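Local coordinates for uncharacterized protein (Vibrio parahaemolyticus, PDB 1ZBP) that is of unknown function but belongs to the ImpE family, probably associated with bacterial type VI secretion, at residues H73-F84 with E157-L167; A171-K179 with I252-K262. All blocks are in the same frame, centred on the assembly; numbering follows the deposited sequence.

Contact 1. Residues H73-F84 with E157-L167; sequences HLVKAAQARKDF and ELFSTAGNYFL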
loop_
_atom_site.group_PDB
_atom_site.type_symbol
_atom_site.label_atom_id
_atom_site.label_comp_id
_atom_site.label_asym_id
_atom_site.label_seq_id
_atom_site.Cartn_x
_atom_site.Cartn_y
_atom_site.Cartn_z
ATOM N N HIS A 73 -11.307 -7.897 5.281
ATOM C CA HIS A 73 -11.089 -6.507 5.665
ATOM C C HIS A 73 -9.951 -5.877 4.852
ATOM O O HIS A 73 -10.069 -4.746 4.396
ATOM C CB HIS A 73 -10.762 -6.435 7.155
ATOM C CG HIS A 73 -11.894 -6.870 8.041
ATOM N ND1 HIS A 73 -11.700 -7.285 9.341
ATOM C CD2 HIS A 73 -13.224 -6.932 7.817
ATOM C CE1 HIS A 73 -12.870 -7.587 9.881
ATOM N NE2 HIS A 73 -13.810 -7.382 8.977
ATOM N N LEU A 74 -8.860 -6.610 4.666
ATOM C CA LEU A 74 -7.739 -6.094 3.891
ATOM C C LEU A 74 -8.152 -5.876 2.450
ATOM O O LEU A 74 -7.788 -4.863 1.847
ATOM C CB LEU A 74 -6.548 -7.054 3.956
ATOM C CG LEU A 74 -5.639 -6.926 5.188
ATOM C CD1 LEU A 74 -4.570 -5.884 4.934
ATOM C CD2 LEU A 74 -6.462 -6.549 6.408
ATOM N N VAL A 75 -8.919 -6.819 1.900
ATOM C CA VAL A 75 -9.384 -6.709 0.518
ATOM C C VAL A 75 -10.308 -5.508 0.366
ATOM O O VAL A 75 -10.294 -4.838 -0.671
ATOM C CB VAL A 75 -10.112 -7.991 0.070
ATOM C CG1 VAL A 75 -10.934 -7.731 -1.177
ATOM C CG2 VAL A 75 -9.086 -9.070 -0.218
ATOM N N LYS A 76 -11.090 -5.224 1.405
ATOM C CA LYS A 76 -11.999 -4.088 1.395
ATOM C C LYS A 76 -11.179 -2.795 1.386
ATOM O O LYS A 76 -11.388 -1.929 0.535
ATOM C CB LYS A 76 -12.908 -4.149 2.623
ATOM C CG LYS A 76 -13.898 -3.005 2.766
ATOM C CD LYS A 76 -14.708 -3.194 4.044
ATOM C CE LYS A 76 -15.615 -2.019 4.355
ATOM N NZ LYS A 76 -16.133 -2.130 5.752
ATOM N N ALA A 77 -10.237 -2.677 2.320
ATOM C CA ALA A 77 -9.383 -1.489 2.384
ATOM C C ALA A 77 -8.666 -1.283 1.046
ATOM O O ALA A 77 -8.629 -0.173 0.527
ATOM C CB ALA A 77 -8.362 -1.631 3.514
ATOM N N ALA A 78 -8.123 -2.362 0.484
ATOM C CA ALA A 78 -7.406 -2.298 -0.785
ATOM C C ALA A 78 -8.345 -1.918 -1.915
ATOM O O ALA A 78 -7.920 -1.375 -2.950
ATOM C CB ALA A 78 -6.748 -3.622 -1.095
ATOM N N GLN A 79 -9.628 -2.209 -1.736
ATOM C CA GLN A 79 -10.579 -1.857 -2.771
ATOM C C GLN A 79 -10.849 -0.363 -2.667
ATOM O O GLN A 79 -10.911 0.335 -3.678
ATOM C CB GLN A 79 -11.880 -2.637 -2.614
ATOM C CG GLN A 79 -12.889 -2.269 -3.688
ATOM C CD GLN A 79 -12.463 -2.706 -5.074
ATOM O OE1 GLN A 79 -12.249 -3.895 -5.328
ATOM N NE2 GLN A 79 -12.342 -1.747 -5.983
ATOM N N ALA A 80 -10.992 0.131 -1.441
ATOM C CA ALA A 80 -11.250 1.561 -1.256
ATOM C C ALA A 80 -10.078 2.389 -1.815
ATOM O O ALA A 80 -10.276 3.499 -2.324
ATOM C CB ALA A 80 -11.480 1.883 0.231
ATOM N N ARG A 81 -8.865 1.844 -1.723
ATOM C CA ARG A 81 -7.676 2.524 -2.226
ATOM C C ARG A 81 -7.664 2.532 -3.745
ATOM O O ARG A 81 -7.329 3.539 -4.369
ATOM C CB ARG A 81 -6.407 1.846 -1.687
ATOM C CG ARG A 81 -5.105 2.229 -2.379
ATOM C CD ARG A 81 -3.982 1.507 -1.673
ATOM N NE ARG A 81 -2.649 1.819 -2.162
ATOM C CZ ARG A 81 -1.911 0.991 -2.895
ATOM N NH1 ARG A 81 -2.385 -0.204 -3.241
ATOM N NH2 ARG A 81 -0.670 1.338 -3.243
ATOM N N LYS A 82 -8.012 1.406 -4.352
ATOM C CA LYS A 82 -8.028 1.363 -5.805
ATOM C C LYS A 82 -9.089 2.345 -6.282
ATOM O O LYS A 82 -8.953 2.956 -7.339
ATOM C CB LYS A 82 -8.348 -0.043 -6.314
ATOM C CG LYS A 82 -8.076 -0.215 -7.797
ATOM C CD LYS A 82 -8.156 -1.675 -8.227
ATOM C CE LYS A 82 -9.558 -2.063 -8.651
ATOM N NZ LYS A 82 -9.579 -3.462 -9.161
ATOM N N ASP A 83 -10.144 2.514 -5.490
ATOM C CA ASP A 83 -11.188 3.450 -5.875
ATOM C C ASP A 83 -10.780 4.888 -5.592
ATOM O O ASP A 83 -11.080 5.792 -6.374
ATOM C CB ASP A 83 -12.507 3.117 -5.173
ATOM C CG ASP A 83 -13.081 1.789 -5.631
ATOM O OD1 ASP A 83 -12.968 1.491 -6.837
ATOM O OD2 ASP A 83 -13.653 1.057 -4.798
ATOM N N PHE A 84 -10.083 5.102 -4.484
ATOM C CA PHE A 84 -9.643 6.443 -4.151
ATOM C C PHE A 84 -8.809 7.046 -5.280
ATOM O O PHE A 84 -8.703 8.267 -5.404
ATOM C CB PHE A 84 -8.845 6.433 -2.847
ATOM C CG PHE A 84 -8.220 7.748 -2.522
ATOM C CD1 PHE A 84 -6.902 8.006 -2.875
ATOM C CD2 PHE A 84 -8.965 8.750 -1.915
ATOM C CE1 PHE A 84 -6.336 9.244 -2.628
ATOM C CE2 PHE A 84 -8.408 9.993 -1.663
ATOM C CZ PHE A 84 -7.090 10.245 -2.020
ATOM N N GLU A 157 0.462 4.966 3.442
ATOM C CA GLU A 157 -0.840 4.317 3.333
ATOM C C GLU A 157 -0.975 3.202 4.379
ATOM O O GLU A 157 -0.003 2.530 4.737
ATOM C CB GLU A 157 -1.010 3.728 1.934
ATOM C CG GLU A 157 -0.774 4.718 0.785
ATOM C CD GLU A 157 -1.103 4.116 -0.587
ATOM O OE1 GLU A 157 -2.175 4.407 -1.148
ATOM O OE2 GLU A 157 -0.283 3.350 -1.126
ATOM N N LEU A 158 -2.180 3.011 4.886
ATOM C CA LEU A 158 -2.402 1.976 5.878
ATOM C C LEU A 158 -3.737 1.344 5.626
ATOM O O LEU A 158 -4.664 2.006 5.190
ATOM C CB LEU A 158 -2.382 2.565 7.297
ATOM C CG LEU A 158 -1.058 3.124 7.846
ATOM C CD1 LEU A 158 -1.325 3.973 9.085
ATOM C CD2 LEU A 158 -0.106 1.970 8.176
ATOM N N PHE A 159 -3.818 0.046 5.878
ATOM C CA PHE A 159 -5.068 -0.683 5.756
ATOM C C PHE A 159 -5.367 -1.051 7.213
ATOM O O PHE A 159 -4.662 -1.857 7.797
ATOM C CB PHE A 159 -4.888 -1.949 4.911
ATOM C CG PHE A 159 -4.639 -1.681 3.451
ATOM C CD1 PHE A 159 -4.969 -0.451 2.881
ATOM C CD2 PHE A 159 -4.133 -2.673 2.633
ATOM C CE1 PHE A 159 -4.797 -0.217 1.524
ATOM C CE2 PHE A 159 -3.957 -2.449 1.270
ATOM C CZ PHE A 159 -4.293 -1.212 0.710
ATOM N N SER A 160 -6.388 -0.442 7.805
ATOM C CA SER A 160 -6.731 -0.721 9.195
ATOM C C SER A 160 -7.425 -2.067 9.348
ATOM O O SER A 160 -7.958 -2.625 8.379
ATOM C CB SER A 160 -7.645 0.365 9.745
ATOM O OG SER A 160 -8.889 0.348 9.093
ATOM N N THR A 161 -7.418 -2.580 10.573
ATOM C CA THR A 161 -8.044 -3.860 10.887
ATOM C C THR A 161 -9.518 -3.861 10.492
ATOM O O THR A 161 -9.998 -4.808 9.882
ATOM C CB THR A 161 -7.928 -4.183 12.399
ATOM O OG1 THR A 161 -6.543 -4.247 12.784
ATOM C CG2 THR A 161 -8.586 -5.520 12.708
ATOM N N ALA A 162 -10.236 -2.801 10.832
ATOM C CA ALA A 162 -11.647 -2.734 10.482
ATOM C C ALA A 162 -11.856 -2.831 8.974
ATOM O O ALA A 162 -12.944 -3.158 8.512
ATOM C CB ALA A 162 -12.274 -1.444 11.015
ATOM N N GLY A 163 -10.816 -2.548 8.198
ATOM C CA GLY A 163 -10.959 -2.623 6.754
ATOM C C GLY A 163 -11.085 -1.266 6.098
ATOM O O GLY A 163 -11.693 -1.137 5.040
ATOM N N ASN A 164 -10.523 -0.251 6.741
ATOM C CA ASN A 164 -10.530 1.112 6.217
ATOM C C ASN A 164 -9.150 1.486 5.661
ATOM O O ASN A 164 -8.112 1.119 6.226
ATOM C CB ASN A 164 -10.903 2.103 7.315
ATOM C CG ASN A 164 -12.378 2.044 7.686
ATOM O OD1 ASN A 164 -12.723 1.904 8.858
ATOM N ND2 ASN A 164 -13.255 2.163 6.684
ATOM N N TYR A 165 -9.155 2.212 4.545
ATOM C CA TYR A 165 -7.948 2.699 3.873
ATOM C C TYR A 165 -7.593 4.075 4.441
ATOM O O TYR A 165 -8.387 5.022 4.347
ATOM C CB TYR A 165 -8.217 2.796 2.368
ATOM C CG TYR A 165 -7.200 3.587 1.568
ATOM C CD1 TYR A 165 -5.828 3.315 1.663
ATOM C CD2 TYR A 165 -7.610 4.599 0.692
ATOM C CE1 TYR A 165 -4.889 4.038 0.901
ATOM C CE2 TYR A 165 -6.685 5.323 -0.062
ATOM C CZ TYR A 165 -5.331 5.041 0.046
ATOM O OH TYR A 165 -4.427 5.773 -0.690
ATOM N N PHE A 166 -6.410 4.182 5.041
ATOM C CA PHE A 166 -5.945 5.442 5.633
ATOM C C PHE A 166 -4.765 6.086 4.900
ATOM O O PHE A 166 -3.870 5.400 4.416
ATOM C CB PHE A 166 -5.522 5.235 7.094
ATOM C CG PHE A 166 -6.662 5.213 8.073
ATOM C CD1 PHE A 166 -7.523 4.114 8.150
ATOM C CD2 PHE A 166 -6.852 6.283 8.956
ATOM C CE1 PHE A 166 -8.557 4.080 9.100
ATOM C CE2 PHE A 166 -7.873 6.266 9.906
ATOM C CZ PHE A 166 -8.737 5.157 9.985
ATOM N N LEU A 167 -4.785 7.415 4.839
ATOM C CA LEU A 167 -3.728 8.217 4.242
ATOM C C LEU A 167 -3.237 9.068 5.399
ATOM O O LEU A 167 -3.948 9.959 5.882
ATOM C CB LEU A 167 -4.264 9.097 3.118
ATOM C CG LEU A 167 -4.126 8.478 1.721
ATOM C CD1 LEU A 167 -4.830 9.357 0.692
ATOM C CD2 LEU A 167 -2.647 8.325 1.366
#
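Arg81 reaches from the helix to Glu157 and grips its carboxylate side-on with two nitrogens, one to each oxygen. Arg81 NE donates to Glu157 OE1 at 2.8 Å; the oxygen lies in the guanidinium plane, but the donor stands above the carboxylate plane, the two flat groups being turned 58° apart. The second bond, from Arg81 NH2 to Glu157 OE2 at 2.9 Å, is more bent, 135° at the hydrogen. An extended chain, with CG trans to the backbone N (chi1 166°), carries the guanidinium to the carboxylate. Tyr165 OH donates to the anti lone pair of Glu157 OE1 at 2.7 Å, giving that oxygen two donors. Lys241 forms a salt bridge to OE2, and the carbonyl of Thr209 takes a bond from Arg81 NH2.

The aliphatic part of Arg81 is used as well. Its CB stands over the centre of the Tyr165 ring, 3.5 Å from the centroid, in a CH-pi contact, while CD meets the edge of Phe159. One face of the Phe159 ring lies against the helix backbone, with Ala77 C and Ala78 N over it near the rim, and CB of Ala77 comes within 3.6 Å of Phe159 CD1. Further along, Tyr165 turns an edge toward the face of Phe84 in an offset edge-to-face pair, and Phe84 CZ touches Leu167 CD1. At the other end the turn from Ser160 to Gly163 lies close against the helix: Gly163 CA is 3.3 Å from His73 O.

The hairpin of 155-159 and 165-169 thus packs on helix 65-84 through small alanines and aromatic rings around a buried ion pair. With Arg81 and Lys241 both bonded to it and a tyrosine hydroxyl donating, Glu157 is probably held ionised despite its burial.

Contact 2. Residues A171-K179 with I252-K262; sequences ASINTLEIK and ISDLQNLQVIK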
loop_
_atom_site.group_PDB
_atom_site.type_symbol
_atom_site.label_atom_id
_atom_site.label_comp_id
_atom_site.label_asym_id
_atom_site.label_seq_id
_atom_site.Cartn_x
_atom_site.Cartn_y
_atom_site.Cartn_z
ATOM N N ALA A 171 4.592 13.323 8.377
ATOM C CA ALA A 171 4.856 14.285 9.456
ATOM C C ALA A 171 4.109 13.962 10.756
ATOM O O ALA A 171 4.508 14.400 11.845
ATOM C CB ALA A 171 4.492 15.689 8.999
ATOM N N SER A 172 3.019 13.207 10.636
ATOM C CA SER A 172 2.215 12.812 11.793
ATOM C C SER A 172 2.755 11.552 12.458
ATOM O O SER A 172 2.231 11.123 13.474
ATOM C CB SER A 172 0.762 12.561 11.372
ATOM O OG SER A 172 0.056 13.777 11.176
ATOM N N ILE A 173 3.800 10.961 11.890
ATOM C CA ILE A 173 4.364 9.736 12.450
ATOM C C ILE A 173 5.387 9.997 13.544
ATOM O O ILE A 173 6.287 10.822 13.382
ATOM C CB ILE A 173 5.062 8.871 11.360
ATOM C CG1 ILE A 173 4.043 8.391 10.320
ATOM C CG2 ILE A 173 5.752 7.692 12.008
ATOM C CD1 ILE A 173 4.671 7.820 9.065
ATOM N N ASN A 174 5.237 9.274 14.656
ATOM C CA ASN A 174 6.154 9.350 15.785
ATOM C C ASN A 174 7.076 8.115 15.705
ATOM O O ASN A 174 8.297 8.246 15.707
ATOM C CB ASN A 174 5.386 9.361 17.109
ATOM C CG ASN A 174 4.436 10.557 17.237
ATOM O OD1 ASN A 174 4.822 11.716 17.040
ATOM N ND2 ASN A 174 3.188 10.270 17.582
ATOM N N THR A 175 6.501 6.918 15.649
ATOM C CA THR A 175 7.310 5.710 15.504
ATOM C C THR A 175 6.674 4.857 14.413
ATOM O O THR A 175 5.462 4.908 14.205
ATOM C CB THR A 175 7.387 4.853 16.807
ATOM O OG1 THR A 175 6.063 4.548 17.258
ATOM C CG2 THR A 175 8.166 5.588 17.911
ATOM N N LEU A 176 7.482 4.084 13.699
ATOM C CA LEU A 176 6.935 3.218 12.649
ATOM C C LEU A 176 7.842 2.009 12.545
ATOM O O LEU A 176 9.062 2.132 12.576
ATOM C CB LEU A 176 6.869 3.964 11.302
ATOM C CG LEU A 176 6.085 3.378 10.116
ATOM C CD1 LEU A 176 6.932 2.375 9.410
ATOM C CD2 LEU A 176 4.768 2.757 10.581
ATOM N N GLU A 177 7.247 0.833 12.449
ATOM C CA GLU A 177 8.032 -0.381 12.342
ATOM C C GLU A 177 7.452 -1.264 11.253
ATOM O O GLU A 177 6.264 -1.603 11.273
ATOM C CB GLU A 177 8.042 -1.132 13.678
ATOM C CG GLU A 177 8.852 -2.436 13.670
ATOM C CD GLU A 177 8.541 -3.357 14.856
ATOM O OE1 GLU A 177 9.100 -4.486 14.888
ATOM O OE2 GLU A 177 7.743 -2.962 15.748
ATOM N N ILE A 178 8.293 -1.620 10.291
ATOM C CA ILE A 178 7.858 -2.477 9.202
ATOM C C ILE A 178 8.401 -3.870 9.472
ATOM O O ILE A 178 9.609 -4.075 9.537
ATOM C CB ILE A 178 8.381 -1.963 7.867
ATOM C CG1 ILE A 178 8.015 -0.482 7.720
ATOM C CG2 ILE A 178 7.765 -2.764 6.721
ATOM C CD1 ILE A 178 8.470 0.126 6.428
ATOM N N LYS A 179 7.491 -4.818 9.650
ATOM C CA LYS A 179 7.858 -6.188 9.948
ATOM C C LYS A 179 8.272 -6.947 8.704
ATOM O O LYS A 179 8.098 -6.479 7.577
ATOM C CB LYS A 179 6.695 -6.898 10.670
ATOM C CG LYS A 179 6.626 -6.581 12.171
ATOM C CD LYS A 179 5.201 -6.632 12.735
ATOM C CE LYS A 179 4.488 -7.961 12.437
ATOM N NZ LYS A 179 3.117 -8.078 13.064
ATOM N N ILE A 252 11.312 0.899 0.037
ATOM C CA ILE A 252 10.577 0.669 1.271
ATOM C C ILE A 252 10.980 -0.651 1.927
ATOM O O ILE A 252 11.003 -0.747 3.154
ATOM C CB ILE A 252 9.045 0.734 1.023
ATOM C CG1 ILE A 252 8.326 0.944 2.349
ATOM C CG2 ILE A 252 8.539 -0.523 0.318
ATOM C CD1 ILE A 252 8.679 2.239 3.004
ATOM N N SER A 253 11.343 -1.647 1.118
ATOM C CA SER A 253 11.739 -2.939 1.662
ATOM C C SER A 253 13.007 -2.864 2.519
ATOM O O SER A 253 13.294 -3.785 3.283
ATOM C CB SER A 253 11.933 -3.961 0.533
ATOM O OG SER A 253 13.082 -3.671 -0.246
ATOM N N ASP A 254 13.772 -1.786 2.402
ATOM C CA ASP A 254 14.984 -1.671 3.210
ATOM C C ASP A 254 14.756 -0.784 4.406
ATOM O O ASP A 254 15.703 -0.389 5.078
ATOM C CB ASP A 254 16.150 -1.102 2.415
ATOM C CG ASP A 254 16.585 -2.009 1.297
ATOM O OD1 ASP A 254 16.323 -3.230 1.378
ATOM O OD2 ASP A 254 17.196 -1.496 0.336
ATOM N N LEU A 255 13.500 -0.451 4.661
ATOM C CA LEU A 255 13.163 0.381 5.806
ATOM C C LEU A 255 12.558 -0.508 6.894
ATOM O O LEU A 255 11.546 -1.170 6.660
ATOM C CB LEU A 255 12.155 1.459 5.395
ATOM C CG LEU A 255 11.693 2.393 6.515
ATOM C CD1 LEU A 255 12.867 3.253 6.981
ATOM C CD2 LEU A 255 10.550 3.270 6.029
ATOM N N GLN A 256 13.182 -0.522 8.072
ATOM C CA GLN A 256 12.687 -1.317 9.196
ATOM C C GLN A 256 11.926 -0.458 10.207
ATOM O O GLN A 256 10.843 -0.840 10.642
ATOM C CB GLN A 256 13.824 -2.040 9.937
ATOM C CG GLN A 256 14.346 -3.309 9.282
ATOM C CD GLN A 256 15.233 -3.023 8.084
ATOM O OE1 GLN A 256 16.189 -2.245 8.176
ATOM N NE2 GLN A 256 14.923 -3.656 6.950
ATOM N N ASN A 257 12.489 0.684 10.589
ATOM C CA ASN A 257 11.826 1.554 11.557
ATOM C C ASN A 257 12.038 3.046 11.315
ATOM O O ASN A 257 13.046 3.478 10.753
ATOM C CB ASN A 257 12.295 1.255 12.990
ATOM C CG ASN A 257 13.098 -0.028 13.098
ATOM O OD1 ASN A 257 12.539 -1.120 13.268
ATOM N ND2 ASN A 257 14.423 0.093 12.991
ATOM N N LEU A 258 11.063 3.829 11.744
ATOM C CA LEU A 258 11.146 5.273 11.652
ATOM C C LEU A 258 10.949 5.820 13.057
ATOM O O LEU A 258 10.047 5.390 13.770
ATOM C CB LEU A 258 10.064 5.838 10.733
ATOM C CG LEU A 258 10.342 5.845 9.232
ATOM C CD1 LEU A 258 9.132 6.436 8.512
ATOM C CD2 LEU A 258 11.592 6.657 8.939
ATOM N N GLN A 259 11.800 6.760 13.448
ATOM C CA GLN A 259 11.737 7.412 14.759
ATOM C C GLN A 259 11.800 8.917 14.503
ATOM O O GLN A 259 12.851 9.427 14.114
ATOM C CB GLN A 259 12.929 6.981 15.617
ATOM C CG GLN A 259 12.561 6.107 16.794
ATOM C CD GLN A 259 11.957 6.903 17.943
ATOM O OE1 GLN A 259 11.435 8.004 17.740
ATOM N NE2 GLN A 259 12.022 6.347 19.157
ATOM N N VAL A 260 10.684 9.615 14.718
ATOM C CA VAL A 260 10.599 11.061 14.485
ATOM C C VAL A 260 11.560 11.878 15.354
ATOM O O VAL A 260 11.817 11.549 16.515
ATOM C CB VAL A 260 9.136 11.572 14.716
ATOM C CG1 VAL A 260 8.775 11.527 16.216
ATOM C CG2 VAL A 260 8.973 12.982 14.180
ATOM N N ILE A 261 12.103 12.939 14.779
ATOM C CA ILE A 261 13.016 13.804 15.504
ATOM C C ILE A 261 12.145 14.795 16.278
ATOM O O ILE A 261 11.519 15.655 15.682
ATOM C CB ILE A 261 13.971 14.501 14.494
ATOM C CG1 ILE A 261 14.874 13.435 13.884
ATOM C CG2 ILE A 261 14.800 15.606 15.171
ATOM C CD1 ILE A 261 16.095 13.970 13.149
ATOM N N LYS A 262 12.084 14.648 17.601
ATOM C CA LYS A 262 11.246 15.522 18.419
ATOM C C LYS A 262 11.941 16.837 18.707
ATOM O O LYS A 262 13.135 16.981 18.464
ATOM C CB LYS A 262 10.855 14.868 19.770
ATOM C CG LYS A 262 11.207 13.386 19.972
ATOM C CD LYS A 262 10.260 12.432 19.256
ATOM C CE LYS A 262 10.586 10.956 19.569
ATOM N NZ LYS A 262 9.666 9.981 18.878
#
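Ile178 has CG1 trans to its carbonyl carbon (chi1 -52°) and CD1 extended beyond it, which carries that methyl to Leu255: Ile178 CD1 lies 3.8 Å from Leu255 CD2, and it also touches CD1 of Ile252. The backbone pairing brings Leu176 CB and Leu258 CB to 3.7 Å, and differing first torsions, -168° and -84°, send the branches beyond on different courses.

Behind these side chains runs a regular antiparallel ladder. Leu176 and Leu258 form the hydrogen-bonded pair: Leu176 N donates to Leu258 O at 2.9 Å, and Leu258 N returns a 2.8 Å bond to Leu176 O. Thr175 with Gln259 and Glu177 with Asn257 are the neighbouring non-hydrogen-bonded pairs. Near the ends the ladder continues with Ile178 N to Gln256 O (2.7 Å) and a nearly straight bond from Val260 N to Asn174 O (2.9 Å).

The two faces differ. Leu176 and Leu258 point to the buried side, where Leu176 meets Phe194 and Leu258 meets Trp243; Thr175, Glu177, Asn257 and Gln259 make the reverse face polar, and there Gln259 OE1 accepts from Lys262 NZ. The Asn174 amide instead bonds Asp197. With strand 189-196 flanking one member and strand 135-137 the other, these are adjacent inner strands of an eight-stranded antiparallel sheet.

Contact 1 and contact 2 follow one another along the chain: strand 165-169, which ends the hairpin under helix 65-84, leads through a short 3-10 segment to strand 173-178, which pairs with 257-260. Their centres lie about 20 Å apart, and beyond this adjoining sequence their segments do not touch. Contact 1 is centred about 9 Å from the centre of the chain and contact 2 about 15 Å. Strand 189-196 touches both: Trp189 packs edge-to-face on Phe159 of contact 1, whereas Phe194 lies against Leu176 of contact 2. Contact 1 therefore docks helix 65-84 on the hairpin, while contact 2 builds the interior of the large sheet.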